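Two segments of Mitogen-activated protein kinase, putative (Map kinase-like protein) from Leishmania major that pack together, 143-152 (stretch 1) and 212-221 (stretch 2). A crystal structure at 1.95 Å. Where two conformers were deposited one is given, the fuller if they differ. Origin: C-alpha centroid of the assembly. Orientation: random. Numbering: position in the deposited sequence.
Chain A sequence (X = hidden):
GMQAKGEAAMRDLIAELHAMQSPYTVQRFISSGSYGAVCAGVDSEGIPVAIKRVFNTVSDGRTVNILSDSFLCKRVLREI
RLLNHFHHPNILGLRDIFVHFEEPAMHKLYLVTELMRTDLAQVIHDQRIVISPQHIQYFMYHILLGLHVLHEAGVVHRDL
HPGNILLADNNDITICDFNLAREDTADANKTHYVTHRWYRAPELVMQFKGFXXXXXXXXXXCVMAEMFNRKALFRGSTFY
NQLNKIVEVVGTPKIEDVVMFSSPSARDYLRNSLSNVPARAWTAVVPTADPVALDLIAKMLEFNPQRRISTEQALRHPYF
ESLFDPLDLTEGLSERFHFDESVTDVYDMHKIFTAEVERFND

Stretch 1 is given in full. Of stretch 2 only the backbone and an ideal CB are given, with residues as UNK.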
# COMPACT_ATOMS: atom_id res chain seq x y z
N ILE A 143 5.99 3.93 9.23
CA ILE A 143 4.72 3.56 8.56
C ILE A 143 3.80 4.78 8.52
O ILE A 143 3.22 5.06 7.47
CB ILE A 143 4.00 2.34 9.24
CG1 ILE A 143 4.79 1.01 9.06
CG2 ILE A 143 2.52 2.19 8.78
CD1 ILE A 143 4.44 -0.09 10.14
N LEU A 144 3.64 5.48 9.67
CA LEU A 144 2.73 6.63 9.70
C LEU A 144 3.25 7.82 8.90
O LEU A 144 2.46 8.55 8.34
CB LEU A 144 2.38 7.04 11.14
CG LEU A 144 1.44 6.05 11.85
CD1 LEU A 144 1.40 6.31 13.36
CD2 LEU A 144 -0.00 6.11 11.22
N LEU A 145 4.57 7.99 8.84
CA LEU A 145 5.16 9.06 8.00
C LEU A 145 4.89 8.75 6.51
O LEU A 145 4.54 9.65 5.78
CB LEU A 145 6.67 9.21 8.24
CG LEU A 145 7.07 9.98 9.50
CD1 LEU A 145 8.59 9.98 9.67
CD2 LEU A 145 6.53 11.46 9.48
N GLY A 146 5.01 7.49 6.10
CA GLY A 146 4.71 7.16 4.71
C GLY A 146 3.23 7.44 4.41
O GLY A 146 2.92 8.04 3.39
N LEU A 147 2.31 7.07 5.33
CA LEU A 147 0.88 7.39 5.14
C LEU A 147 0.65 8.90 5.13
O LEU A 147 -0.06 9.40 4.26
CB LEU A 147 0.06 6.75 6.24
CG LEU A 147 -0.08 5.23 6.23
CD1 LEU A 147 -0.93 4.79 7.44
CD2 LEU A 147 -0.68 4.74 4.91
N HIS A 148 1.31 9.64 6.05
CA HIS A 148 1.17 11.10 6.13
C HIS A 148 1.55 11.71 4.75
O HIS A 148 0.85 12.57 4.28
CB HIS A 148 2.11 11.69 7.22
CG HIS A 148 1.89 13.18 7.42
ND1 HIS A 148 0.73 13.66 8.02
CD2 HIS A 148 2.72 14.22 7.15
CE1 HIS A 148 0.84 14.99 7.99
NE2 HIS A 148 2.05 15.36 7.54
N VAL A 149 2.66 11.26 4.15
CA VAL A 149 3.15 11.76 2.87
C VAL A 149 2.11 11.46 1.76
O VAL A 149 1.76 12.36 0.98
CB VAL A 149 4.59 11.21 2.53
CG1 VAL A 149 5.05 11.66 1.13
CG2 VAL A 149 5.59 11.69 3.59
N LEU A 150 1.59 10.24 1.73
CA LEU A 150 0.56 9.92 0.74
C LEU A 150 -0.67 10.84 0.95
O LEU A 150 -1.09 11.53 0.03
CB LEU A 150 0.12 8.45 0.89
CG LEU A 150 1.15 7.36 0.53
CD1 LEU A 150 0.55 5.96 0.84
CD2 LEU A 150 1.63 7.46 -0.93
N HIS A 151 -1.15 10.93 2.20
CA HIS A 151 -2.36 11.71 2.55
C HIS A 151 -2.20 13.19 2.26
O HIS A 151 -3.17 13.81 1.77
CB HIS A 151 -2.74 11.48 4.01
CG HIS A 151 -3.16 10.06 4.32
ND1 HIS A 151 -3.37 9.65 5.63
CD2 HIS A 151 -3.35 9.01 3.48
CE1 HIS A 151 -3.67 8.35 5.54
NE2 HIS A 151 -3.62 7.92 4.27
N GLU A 152 -0.98 13.73 2.46
CA GLU A 152 -0.71 15.16 2.17
C GLU A 152 -0.82 15.43 0.66
O GLU A 152 -1.17 16.55 0.27
CB GLU A 152 0.64 15.63 2.77
CG GLU A 152 0.64 15.69 4.30
CD GLU A 152 -0.34 16.71 4.85
OE1 GLU A 152 -0.14 17.90 4.55
OE2 GLU A 152 -1.39 16.32 5.40
N UNK A 212 -12.53 7.72 3.28
CA UNK A 212 -11.48 8.74 3.16
C UNK A 212 -10.12 8.16 3.56
O UNK A 212 -10.00 6.97 3.84
CB UNK A 212 -11.81 9.96 4.03
N UNK A 213 -9.10 9.03 3.67
CA UNK A 213 -7.74 8.65 4.10
C UNK A 213 -7.74 7.99 5.49
O UNK A 213 -6.82 7.23 5.81
CB UNK A 213 -6.83 9.88 4.12
N UNK A 214 -8.81 8.24 6.31
CA UNK A 214 -8.91 7.54 7.61
C UNK A 214 -8.98 6.03 7.57
O UNK A 214 -8.60 5.36 8.55
CB UNK A 214 -10.15 8.04 8.35
N UNK A 215 -9.34 5.46 6.40
CA UNK A 215 -9.29 3.99 6.31
C UNK A 215 -7.85 3.47 6.57
O UNK A 215 -7.65 2.37 7.11
CB UNK A 215 -9.78 3.53 4.93
N UNK A 216 -6.84 4.26 6.13
CA UNK A 216 -5.44 3.86 6.31
C UNK A 216 -5.01 3.84 7.76
O UNK A 216 -4.13 3.05 8.12
CB UNK A 216 -4.52 4.80 5.53
N UNK A 217 -5.61 4.73 8.58
CA UNK A 217 -5.31 4.83 10.01
C UNK A 217 -5.80 3.56 10.73
O UNK A 217 -5.15 3.09 11.65
CB UNK A 217 -5.96 6.08 10.61
N UNK A 218 -6.94 3.01 10.27
CA UNK A 218 -7.49 1.75 10.80
C UNK A 218 -6.51 0.62 10.48
O UNK A 218 -6.19 -0.16 11.37
CB UNK A 218 -8.87 1.45 10.21
N UNK A 219 -6.05 0.51 9.22
CA UNK A 219 -5.10 -0.54 8.82
C UNK A 219 -3.80 -0.47 9.63
O UNK A 219 -3.26 -1.50 10.06
CB UNK A 219 -4.79 -0.42 7.33
N UNK A 220 -3.31 0.75 9.82
CA UNK A 220 -2.09 0.98 10.59
C UNK A 220 -2.25 0.50 12.07
O UNK A 220 -1.32 -0.07 12.61
CB UNK A 220 -1.73 2.47 10.55
N UNK A 221 -3.40 0.75 12.68
CA UNK A 221 -3.71 0.30 14.04
C UNK A 221 -3.72 -1.22 14.11
O UNK A 221 -3.23 -1.80 15.07
CB UNK A 221 -5.06 0.86 14.50

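Stretch 1 is helical throughout, and most of stretch 2 forms a second helix running nearly antiparallel to it, at 171°, with the axes 10.8 Å apart at closest approach. Because a helix turns about every 3.6 residues, positions facing stretch 1 recur every three to four, here 213, 216 and 220, the first of them in the turn before the helix.

Position 212 is extended (phi/psi -133/-171) just before the turn, and its ideal CB meets nothing of stretch 1. Small polar residues such as Ser, Thr, Asp or Asn often cap here. It is Thr212, whose OG1 accepts a weak capping bond from the backbone N of position 214 at 3.3 Å.

At 213 CA-to-CB points toward stretch 1, and the ideal CB lies 3.6 Å from His151 CD2, above the imidazole. An aliphatic first carbon suits that face, while the carbonyl of His151 and the carboxylate of Glu152 lie farther along and favour a donor or positive charge at the tip; Lys, Arg or Gln would fit. Lys213 meets both demands. Lys213 CB sits 3.5 Å from the centroid of the His151 ring, almost on the ring normal, in a CH-pi contact, and the chain extends until NZ donates to two waters, one bound to His151 O and the other to Glu152 OE2.

Position 214 points away and 215 sideways, so stretch 1 says little about either; many residues would do. They are Leu214 and Val215.

Position 216 points toward stretch 1, its ideal CB 3.5 Å from His151 NE2 and 3.9 Å from Leu147 CD2. A compact acceptor, such as Asp or Asn, could answer the imidazole while packing its CB against the leucine. Asp216 does so: His151 NE2 donates to Asp216 OD1 at 2.7 Å and 169°, a short, nearly linear hydrogen bond near the plane of the ring.

From 217 the CB leaves sideways with nothing of stretch 1 close to it, yet Leu144 CD2 offers an apolar surface to a chain long enough to bend back. Leu, Ile or Met are candidates. Met217, m at all three chi angles, brings Met217 SD to 3.5 Å from Leu144 CD2.

Positions 218, out of reach, and 219, sideways, are left open by stretch 1; they are Trp218 and Ser219.

At 220 CA-to-CB points toward the other helix, and the ideal CB of 220 lies 4.0 Å from Leu147 CD1 and 4.1 Å from Leu144 CD2. Such close leucines favour a small apolar residue, and Ala220 fits, its methyl touching both.

Position 221 faces away, with ordinary helical angles (-63/-40) that do not demand glycine; it is Gly221.

Stretch 2 (212-221) TKLVDMWSAG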
# COMPACT_ATOMS: atom_id res chain seq x y z
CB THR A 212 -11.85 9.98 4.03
OG1 THR A 212 -11.66 9.68 5.43
CG2 THR A 212 -13.29 10.52 3.76
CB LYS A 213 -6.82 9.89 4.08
CG LYS A 213 -7.27 11.00 5.02
CD LYS A 213 -6.40 12.24 4.73
CE LYS A 213 -6.84 13.46 5.49
NZ LYS A 213 -6.12 14.66 5.00
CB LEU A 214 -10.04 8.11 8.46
CG LEU A 214 -9.56 9.48 8.97
CD1 LEU A 214 -10.66 10.38 9.18
CD2 LEU A 214 -8.57 9.30 10.16
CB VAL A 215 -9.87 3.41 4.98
CG1 VAL A 215 -11.33 3.84 4.79
CG2 VAL A 215 -8.99 3.73 3.77
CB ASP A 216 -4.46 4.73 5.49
CG ASP A 216 -4.64 4.58 3.99
OD1 ASP A 216 -4.23 5.49 3.25
OD2 ASP A 216 -5.18 3.52 3.56
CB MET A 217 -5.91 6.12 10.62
CG MET A 217 -5.10 7.37 10.29
SD MET A 217 -3.32 7.19 10.58
CE MET A 217 -3.29 7.11 12.37
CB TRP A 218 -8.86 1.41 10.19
CG TRP A 218 -9.37 0.09 10.73
CD1 TRP A 218 -9.12 -1.16 10.24
CD2 TRP A 218 -10.20 -0.09 11.88
NE1 TRP A 218 -9.76 -2.11 11.01
CE2 TRP A 218 -10.44 -1.48 12.01
CE3 TRP A 218 -10.78 0.79 12.81
CZ2 TRP A 218 -11.19 -2.01 13.07
CZ3 TRP A 218 -11.59 0.28 13.80
CH2 TRP A 218 -11.75 -1.12 13.97
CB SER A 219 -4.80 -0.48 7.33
OG SER A 219 -5.98 -0.43 6.55
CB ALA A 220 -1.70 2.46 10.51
O HOH W 1 -5.64 14.55 2.43
O HOH W 2 -3.59 14.43 5.46
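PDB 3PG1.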